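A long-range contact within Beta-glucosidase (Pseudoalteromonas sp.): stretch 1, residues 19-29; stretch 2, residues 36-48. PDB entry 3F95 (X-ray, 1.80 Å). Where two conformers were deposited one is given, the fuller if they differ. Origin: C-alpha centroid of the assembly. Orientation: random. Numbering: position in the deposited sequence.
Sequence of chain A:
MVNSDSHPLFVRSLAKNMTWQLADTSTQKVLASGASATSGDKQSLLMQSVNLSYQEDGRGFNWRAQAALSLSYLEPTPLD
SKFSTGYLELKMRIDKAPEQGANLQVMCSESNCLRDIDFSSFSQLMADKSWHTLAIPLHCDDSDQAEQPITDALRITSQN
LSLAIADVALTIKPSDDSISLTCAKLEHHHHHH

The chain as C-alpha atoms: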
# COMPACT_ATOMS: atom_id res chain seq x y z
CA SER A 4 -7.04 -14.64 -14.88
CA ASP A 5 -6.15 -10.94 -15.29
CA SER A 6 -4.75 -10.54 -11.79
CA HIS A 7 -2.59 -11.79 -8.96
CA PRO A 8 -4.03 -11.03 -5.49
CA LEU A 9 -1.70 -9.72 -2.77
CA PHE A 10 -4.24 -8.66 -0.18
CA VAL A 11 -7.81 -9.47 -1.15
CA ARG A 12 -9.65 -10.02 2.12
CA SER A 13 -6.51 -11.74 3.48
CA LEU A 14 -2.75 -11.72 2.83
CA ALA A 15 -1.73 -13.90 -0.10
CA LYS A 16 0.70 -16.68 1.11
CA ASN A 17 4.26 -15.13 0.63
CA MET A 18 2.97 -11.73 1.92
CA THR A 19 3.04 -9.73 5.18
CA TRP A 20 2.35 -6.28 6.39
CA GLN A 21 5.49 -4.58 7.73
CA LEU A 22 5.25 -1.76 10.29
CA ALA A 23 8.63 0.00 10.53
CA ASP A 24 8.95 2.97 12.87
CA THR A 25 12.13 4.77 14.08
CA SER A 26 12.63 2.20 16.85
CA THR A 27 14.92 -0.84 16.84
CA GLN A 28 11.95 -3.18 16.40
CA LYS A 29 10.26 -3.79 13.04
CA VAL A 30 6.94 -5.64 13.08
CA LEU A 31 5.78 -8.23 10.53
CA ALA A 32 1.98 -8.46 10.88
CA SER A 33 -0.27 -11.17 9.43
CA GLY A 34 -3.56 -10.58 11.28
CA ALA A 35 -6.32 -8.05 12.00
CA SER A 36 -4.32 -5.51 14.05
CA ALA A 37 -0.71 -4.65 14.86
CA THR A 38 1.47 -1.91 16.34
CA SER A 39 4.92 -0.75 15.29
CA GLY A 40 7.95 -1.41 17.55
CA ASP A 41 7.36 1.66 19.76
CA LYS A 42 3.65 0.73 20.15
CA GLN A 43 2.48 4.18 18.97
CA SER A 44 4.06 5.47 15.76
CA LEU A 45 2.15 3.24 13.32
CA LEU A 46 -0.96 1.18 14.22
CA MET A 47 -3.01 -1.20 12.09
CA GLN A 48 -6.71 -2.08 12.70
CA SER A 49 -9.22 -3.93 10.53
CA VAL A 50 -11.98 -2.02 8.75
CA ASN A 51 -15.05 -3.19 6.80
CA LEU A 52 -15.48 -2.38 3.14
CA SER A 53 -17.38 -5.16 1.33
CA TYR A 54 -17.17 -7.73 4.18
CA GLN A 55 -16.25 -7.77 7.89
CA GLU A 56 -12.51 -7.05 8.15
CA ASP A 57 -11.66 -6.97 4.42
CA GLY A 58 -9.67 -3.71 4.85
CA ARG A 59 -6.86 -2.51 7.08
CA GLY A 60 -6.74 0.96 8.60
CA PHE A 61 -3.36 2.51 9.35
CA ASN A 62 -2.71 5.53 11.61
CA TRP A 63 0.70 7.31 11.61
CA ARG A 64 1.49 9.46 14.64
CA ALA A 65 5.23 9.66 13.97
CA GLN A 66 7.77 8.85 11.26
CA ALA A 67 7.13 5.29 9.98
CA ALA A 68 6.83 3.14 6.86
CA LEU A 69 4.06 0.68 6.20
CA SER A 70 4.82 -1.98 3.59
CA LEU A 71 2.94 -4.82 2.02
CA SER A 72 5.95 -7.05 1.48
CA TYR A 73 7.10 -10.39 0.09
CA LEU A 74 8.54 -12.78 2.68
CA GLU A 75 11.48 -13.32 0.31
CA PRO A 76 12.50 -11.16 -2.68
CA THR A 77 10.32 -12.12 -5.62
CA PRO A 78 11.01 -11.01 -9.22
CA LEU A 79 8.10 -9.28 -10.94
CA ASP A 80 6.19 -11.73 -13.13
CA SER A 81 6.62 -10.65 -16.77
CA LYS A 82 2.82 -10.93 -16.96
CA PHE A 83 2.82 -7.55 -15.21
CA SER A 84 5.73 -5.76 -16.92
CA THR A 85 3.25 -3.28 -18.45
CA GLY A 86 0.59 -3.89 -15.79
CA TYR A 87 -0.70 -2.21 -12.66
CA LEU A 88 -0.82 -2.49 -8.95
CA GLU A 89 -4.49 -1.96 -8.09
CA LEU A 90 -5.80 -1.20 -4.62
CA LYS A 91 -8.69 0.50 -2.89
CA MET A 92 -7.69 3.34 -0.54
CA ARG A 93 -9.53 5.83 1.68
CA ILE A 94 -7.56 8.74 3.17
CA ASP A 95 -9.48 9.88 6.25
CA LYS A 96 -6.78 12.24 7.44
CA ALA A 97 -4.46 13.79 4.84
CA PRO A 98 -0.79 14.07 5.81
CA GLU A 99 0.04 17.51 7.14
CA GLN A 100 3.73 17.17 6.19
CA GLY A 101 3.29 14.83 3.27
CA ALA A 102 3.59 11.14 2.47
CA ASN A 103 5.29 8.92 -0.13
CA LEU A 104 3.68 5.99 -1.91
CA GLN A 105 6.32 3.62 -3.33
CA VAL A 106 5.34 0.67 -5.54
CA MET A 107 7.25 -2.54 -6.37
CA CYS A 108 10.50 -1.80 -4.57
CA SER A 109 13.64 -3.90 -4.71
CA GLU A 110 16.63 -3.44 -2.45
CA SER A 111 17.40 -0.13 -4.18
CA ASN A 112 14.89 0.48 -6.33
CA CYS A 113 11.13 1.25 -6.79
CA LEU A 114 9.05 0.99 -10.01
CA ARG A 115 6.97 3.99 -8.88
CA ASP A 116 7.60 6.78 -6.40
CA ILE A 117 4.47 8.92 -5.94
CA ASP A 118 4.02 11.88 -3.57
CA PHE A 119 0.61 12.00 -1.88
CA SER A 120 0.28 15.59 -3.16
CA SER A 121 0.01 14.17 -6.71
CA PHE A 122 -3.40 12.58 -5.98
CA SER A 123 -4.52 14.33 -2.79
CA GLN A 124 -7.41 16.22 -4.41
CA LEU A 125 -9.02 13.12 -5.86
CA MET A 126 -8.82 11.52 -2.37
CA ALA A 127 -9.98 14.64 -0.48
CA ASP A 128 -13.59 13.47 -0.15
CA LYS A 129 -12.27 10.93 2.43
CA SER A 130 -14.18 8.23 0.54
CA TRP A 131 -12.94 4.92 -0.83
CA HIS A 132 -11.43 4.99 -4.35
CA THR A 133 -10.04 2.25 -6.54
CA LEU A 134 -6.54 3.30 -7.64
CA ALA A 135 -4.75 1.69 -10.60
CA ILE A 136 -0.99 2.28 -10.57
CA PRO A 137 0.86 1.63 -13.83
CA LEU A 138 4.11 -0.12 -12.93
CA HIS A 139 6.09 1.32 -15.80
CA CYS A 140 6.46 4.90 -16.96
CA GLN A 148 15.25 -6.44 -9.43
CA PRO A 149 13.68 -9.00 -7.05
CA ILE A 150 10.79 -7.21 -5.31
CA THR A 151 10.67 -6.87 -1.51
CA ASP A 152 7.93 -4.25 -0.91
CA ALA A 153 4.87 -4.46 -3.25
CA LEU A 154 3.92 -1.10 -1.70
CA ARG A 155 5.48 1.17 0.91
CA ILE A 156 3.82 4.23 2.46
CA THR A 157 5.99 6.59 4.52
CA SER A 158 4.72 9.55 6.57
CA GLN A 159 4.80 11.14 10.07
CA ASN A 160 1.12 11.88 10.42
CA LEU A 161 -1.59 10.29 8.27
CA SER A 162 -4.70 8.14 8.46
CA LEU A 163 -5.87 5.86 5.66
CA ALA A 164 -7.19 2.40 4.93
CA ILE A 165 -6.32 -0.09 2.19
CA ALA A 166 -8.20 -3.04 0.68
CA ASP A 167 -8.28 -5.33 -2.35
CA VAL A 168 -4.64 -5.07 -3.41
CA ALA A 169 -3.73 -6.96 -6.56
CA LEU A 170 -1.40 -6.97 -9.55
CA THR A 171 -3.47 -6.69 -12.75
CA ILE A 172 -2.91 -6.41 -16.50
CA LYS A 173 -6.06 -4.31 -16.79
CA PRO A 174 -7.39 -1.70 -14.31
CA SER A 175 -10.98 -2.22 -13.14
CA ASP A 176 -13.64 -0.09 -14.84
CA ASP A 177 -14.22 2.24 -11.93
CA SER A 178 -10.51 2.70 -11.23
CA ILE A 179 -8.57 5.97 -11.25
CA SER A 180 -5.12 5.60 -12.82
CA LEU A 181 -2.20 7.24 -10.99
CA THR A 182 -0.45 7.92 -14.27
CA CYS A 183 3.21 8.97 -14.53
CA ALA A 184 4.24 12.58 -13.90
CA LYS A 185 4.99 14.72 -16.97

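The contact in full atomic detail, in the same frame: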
# COMPACT_ATOMS: atom_id res chain seq x y z
N THR A 19 3.30 -10.27 3.84
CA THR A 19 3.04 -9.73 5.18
C THR A 19 2.89 -8.24 5.10
O THR A 19 3.43 -7.60 4.21
CB THR A 19 4.28 -9.61 6.14
OG1 THR A 19 5.51 -9.99 5.55
CG2 THR A 19 4.01 -10.05 7.51
N TRP A 20 2.24 -7.69 6.13
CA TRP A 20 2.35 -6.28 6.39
C TRP A 20 3.63 -6.07 7.21
O TRP A 20 4.03 -6.95 8.04
CB TRP A 20 1.16 -5.80 7.22
CG TRP A 20 -0.19 -6.00 6.58
CD1 TRP A 20 -1.12 -6.92 6.91
CD2 TRP A 20 -0.74 -5.24 5.50
NE1 TRP A 20 -2.22 -6.81 6.08
CE2 TRP A 20 -2.02 -5.76 5.22
CE3 TRP A 20 -0.26 -4.17 4.72
CZ2 TRP A 20 -2.85 -5.26 4.20
CZ3 TRP A 20 -1.09 -3.66 3.71
CH2 TRP A 20 -2.37 -4.20 3.47
N GLN A 21 4.29 -4.95 6.98
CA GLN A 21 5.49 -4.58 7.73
C GLN A 21 5.31 -3.18 8.30
O GLN A 21 5.13 -2.22 7.55
CB GLN A 21 6.74 -4.60 6.83
CG GLN A 21 7.22 -5.97 6.47
CD GLN A 21 8.67 -6.02 5.96
OE1 GLN A 21 9.58 -5.38 6.51
NE2 GLN A 21 8.88 -6.84 4.95
N LEU A 22 5.41 -3.06 9.63
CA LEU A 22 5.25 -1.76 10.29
C LEU A 22 6.61 -1.37 10.86
O LEU A 22 7.10 -2.02 11.80
CB LEU A 22 4.21 -1.86 11.41
CG LEU A 22 2.70 -1.93 11.08
CD1 LEU A 22 2.36 -3.20 10.29
CD2 LEU A 22 1.85 -1.87 12.36
N ALA A 23 7.24 -0.37 10.23
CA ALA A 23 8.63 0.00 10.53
C ALA A 23 8.73 1.45 11.00
O ALA A 23 8.72 2.42 10.19
CB ALA A 23 9.54 -0.28 9.30
N ASP A 24 8.79 1.62 12.31
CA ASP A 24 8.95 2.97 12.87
C ASP A 24 10.44 3.30 13.11
O ASP A 24 11.31 2.59 12.63
CB ASP A 24 8.08 3.18 14.11
CG ASP A 24 8.43 2.22 15.26
OD1 ASP A 24 9.56 1.69 15.28
OD2 ASP A 24 7.55 2.00 16.11
N THR A 25 10.73 4.35 13.88
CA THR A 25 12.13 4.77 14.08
C THR A 25 12.81 4.00 15.22
O THR A 25 13.99 4.23 15.53
CB THR A 25 12.24 6.28 14.34
OG1 THR A 25 11.42 6.63 15.46
CG2 THR A 25 11.76 7.09 13.07
N SER A 26 12.09 3.04 15.78
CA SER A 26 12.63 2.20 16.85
C SER A 26 13.53 1.09 16.31
O SER A 26 13.67 0.92 15.09
CB SER A 26 11.52 1.60 17.71
OG SER A 26 10.94 0.46 17.11
N THR A 27 14.07 0.30 17.22
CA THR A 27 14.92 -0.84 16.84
C THR A 27 14.10 -2.11 16.64
O THR A 27 14.66 -3.19 16.49
CB THR A 27 16.00 -1.12 17.93
OG1 THR A 27 15.37 -1.39 19.18
CG2 THR A 27 16.95 0.08 18.07
N GLN A 28 12.78 -2.00 16.65
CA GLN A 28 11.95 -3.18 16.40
C GLN A 28 11.03 -2.93 15.19
O GLN A 28 10.31 -1.94 15.14
CB GLN A 28 11.09 -3.54 17.61
CG GLN A 28 11.88 -3.92 18.88
CD GLN A 28 10.95 -4.13 20.10
OE1 GLN A 28 10.74 -3.21 20.91
NE2 GLN A 28 10.39 -5.32 20.22
N LYS A 29 11.12 -3.82 14.22
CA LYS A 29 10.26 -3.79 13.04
C LYS A 29 9.26 -4.91 13.18
O LYS A 29 9.61 -6.02 13.59
CB LYS A 29 11.14 -3.99 11.81
CG LYS A 29 10.49 -3.84 10.46
CD LYS A 29 11.60 -3.90 9.37
CE LYS A 29 12.02 -5.35 9.04
NZ LYS A 29 12.92 -5.49 7.80
N SER A 36 -4.85 -6.74 13.44
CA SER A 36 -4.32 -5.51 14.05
C SER A 36 -2.85 -5.72 14.40
O SER A 36 -2.41 -6.85 14.59
CB SER A 36 -5.12 -5.11 15.31
OG SER A 36 -5.02 -6.12 16.31
N ALA A 37 -2.12 -4.63 14.53
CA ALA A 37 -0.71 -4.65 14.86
C ALA A 37 -0.31 -3.26 15.33
O ALA A 37 -1.01 -2.30 15.09
CB ALA A 37 0.13 -5.06 13.63
N THR A 38 0.84 -3.19 16.01
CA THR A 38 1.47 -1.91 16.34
C THR A 38 2.92 -1.99 15.87
O THR A 38 3.49 -3.10 15.78
CB THR A 38 1.50 -1.64 17.88
OG1 THR A 38 2.43 -2.53 18.49
CG2 THR A 38 0.13 -1.88 18.49
N SER A 39 3.50 -0.83 15.62
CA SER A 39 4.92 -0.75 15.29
C SER A 39 5.75 -1.02 16.56
O SER A 39 5.17 -1.20 17.65
CB SER A 39 5.26 0.61 14.70
OG SER A 39 5.00 1.67 15.59
N GLY A 40 7.07 -1.05 16.41
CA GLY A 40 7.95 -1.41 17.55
C GLY A 40 7.77 -0.54 18.79
O GLY A 40 7.92 -1.03 19.93
N ASP A 41 7.48 0.75 18.61
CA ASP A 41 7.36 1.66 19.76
C ASP A 41 5.95 1.69 20.37
O ASP A 41 5.67 2.45 21.35
CB ASP A 41 7.90 3.06 19.44
CG ASP A 41 7.05 3.81 18.45
OD1 ASP A 41 5.88 3.42 18.18
OD2 ASP A 41 7.55 4.83 17.94
N LYS A 42 5.07 0.89 19.77
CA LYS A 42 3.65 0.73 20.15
C LYS A 42 2.74 1.93 19.84
O LYS A 42 1.56 1.91 20.21
CB LYS A 42 3.48 0.29 21.62
CG LYS A 42 4.53 -0.67 22.16
CD LYS A 42 4.51 -1.97 21.38
CE LYS A 42 5.63 -2.89 21.80
NZ LYS A 42 5.05 -4.24 21.89
N GLN A 43 3.26 2.95 19.18
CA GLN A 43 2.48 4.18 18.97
C GLN A 43 2.64 4.84 17.61
O GLN A 43 1.71 5.54 17.17
CB GLN A 43 2.82 5.26 20.02
CG GLN A 43 2.42 4.91 21.42
CD GLN A 43 3.05 5.85 22.46
OE1 GLN A 43 3.65 6.88 22.13
NE2 GLN A 43 2.96 5.46 23.71
N SER A 44 3.81 4.69 16.98
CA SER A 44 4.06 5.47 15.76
C SER A 44 3.15 5.08 14.61
O SER A 44 2.67 5.94 13.87
CB SER A 44 5.52 5.35 15.28
OG SER A 44 6.39 6.04 16.15
N LEU A 45 2.93 3.77 14.46
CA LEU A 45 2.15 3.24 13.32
C LEU A 45 1.31 2.08 13.88
O LEU A 45 1.87 1.13 14.43
CB LEU A 45 3.07 2.78 12.17
CG LEU A 45 2.41 2.16 10.93
CD1 LEU A 45 1.31 3.10 10.35
CD2 LEU A 45 3.47 1.82 9.85
N LEU A 46 -0.02 2.18 13.73
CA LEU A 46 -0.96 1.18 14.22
C LEU A 46 -1.83 0.70 13.06
O LEU A 46 -2.19 1.51 12.20
CB LEU A 46 -1.90 1.73 15.29
CG LEU A 46 -1.42 2.43 16.58
CD1 LEU A 46 -2.57 2.35 17.63
CD2 LEU A 46 -0.13 1.86 17.13
N MET A 47 -2.14 -0.58 13.07
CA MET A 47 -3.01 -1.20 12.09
C MET A 47 -4.25 -1.79 12.79
O MET A 47 -4.11 -2.46 13.81
CB MET A 47 -2.26 -2.32 11.35
CG MET A 47 -3.17 -3.10 10.38
SD MET A 47 -2.33 -4.39 9.46
CE MET A 47 -2.30 -5.75 10.67
N GLN A 48 -5.43 -1.53 12.23
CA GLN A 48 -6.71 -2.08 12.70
C GLN A 48 -7.42 -2.65 11.48
O GLN A 48 -7.04 -2.35 10.35
CB GLN A 48 -7.60 -0.96 13.22
CG GLN A 48 -7.29 -0.35 14.56
CD GLN A 48 -8.32 0.73 14.90
OE1 GLN A 48 -9.46 0.69 14.41
NE2 GLN A 48 -7.93 1.69 15.72
O HOH W 1 8.26 -0.77 13.85
O HOH W 2 8.69 6.64 14.62
O HOH W 3 7.62 -5.28 20.63

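A strand and the loop after it pack against a hairpin-like stretch through side chains and bridging waters, with an aspartate-centred polar cluster at one end and an apolar row at the other. No direct backbone-to-backbone hydrogen bond joins the two stretches; the two longer strands run roughly antiparallel (155°), their axes 7.8 Å apart at closest approach. Trp-20, Leu-22 and Asp-24, every second residue, each direct the CA-to-CB bond toward the other stretch.

Met-47 SD lies over one face of the Trp-20 indole, 4.0 Å from the centroid of the five-membered ring and 18° off its normal. Leu-22, the residue most covered by the other stretch, sits over the paired segments 37-39 and 45-47: its CD2 is 3.8 Å from Ala-37 CB, and its CG 4.0 Å from Leu-45 CD2. Beneath it, Ala-37 and Met-47 exchange backbone hydrogen bonds.

Asp-24 OD2 accepts hydrogen bonds from Ser-39 OG (2.6 Å) and Asp-41 N (2.8 Å), so it grips the first and third residues of the type I turn from Ser-39 to Lys-42. The same oxygen lies 3.0 Å from Asp-41 OD1, a close approach of like charges; Asp-41 OD1 in turn accepts from the backbone N atoms of Gln-43 and Ser-44, while Ser-44 OG gives Asp-41 OD2 a very short bond of 2.5 Å. The other Asp-24 oxygen, OD1, accepts from Ser-26 N (2.9 Å) and Ser-26 OG (2.6 Å), so one carboxylate braces both loops.

Gly-40 fits closely here: its CA makes a CA-H...O contact with Gln-28 O (3.4 Å), and an ideal CB would clash with that oxygen and with Ser-26 OG. Water 1 joins four backbone atoms at the junction, donating to Leu-22 O and Gln-28 O and accepting from Asp-24 N and Gly-40 N.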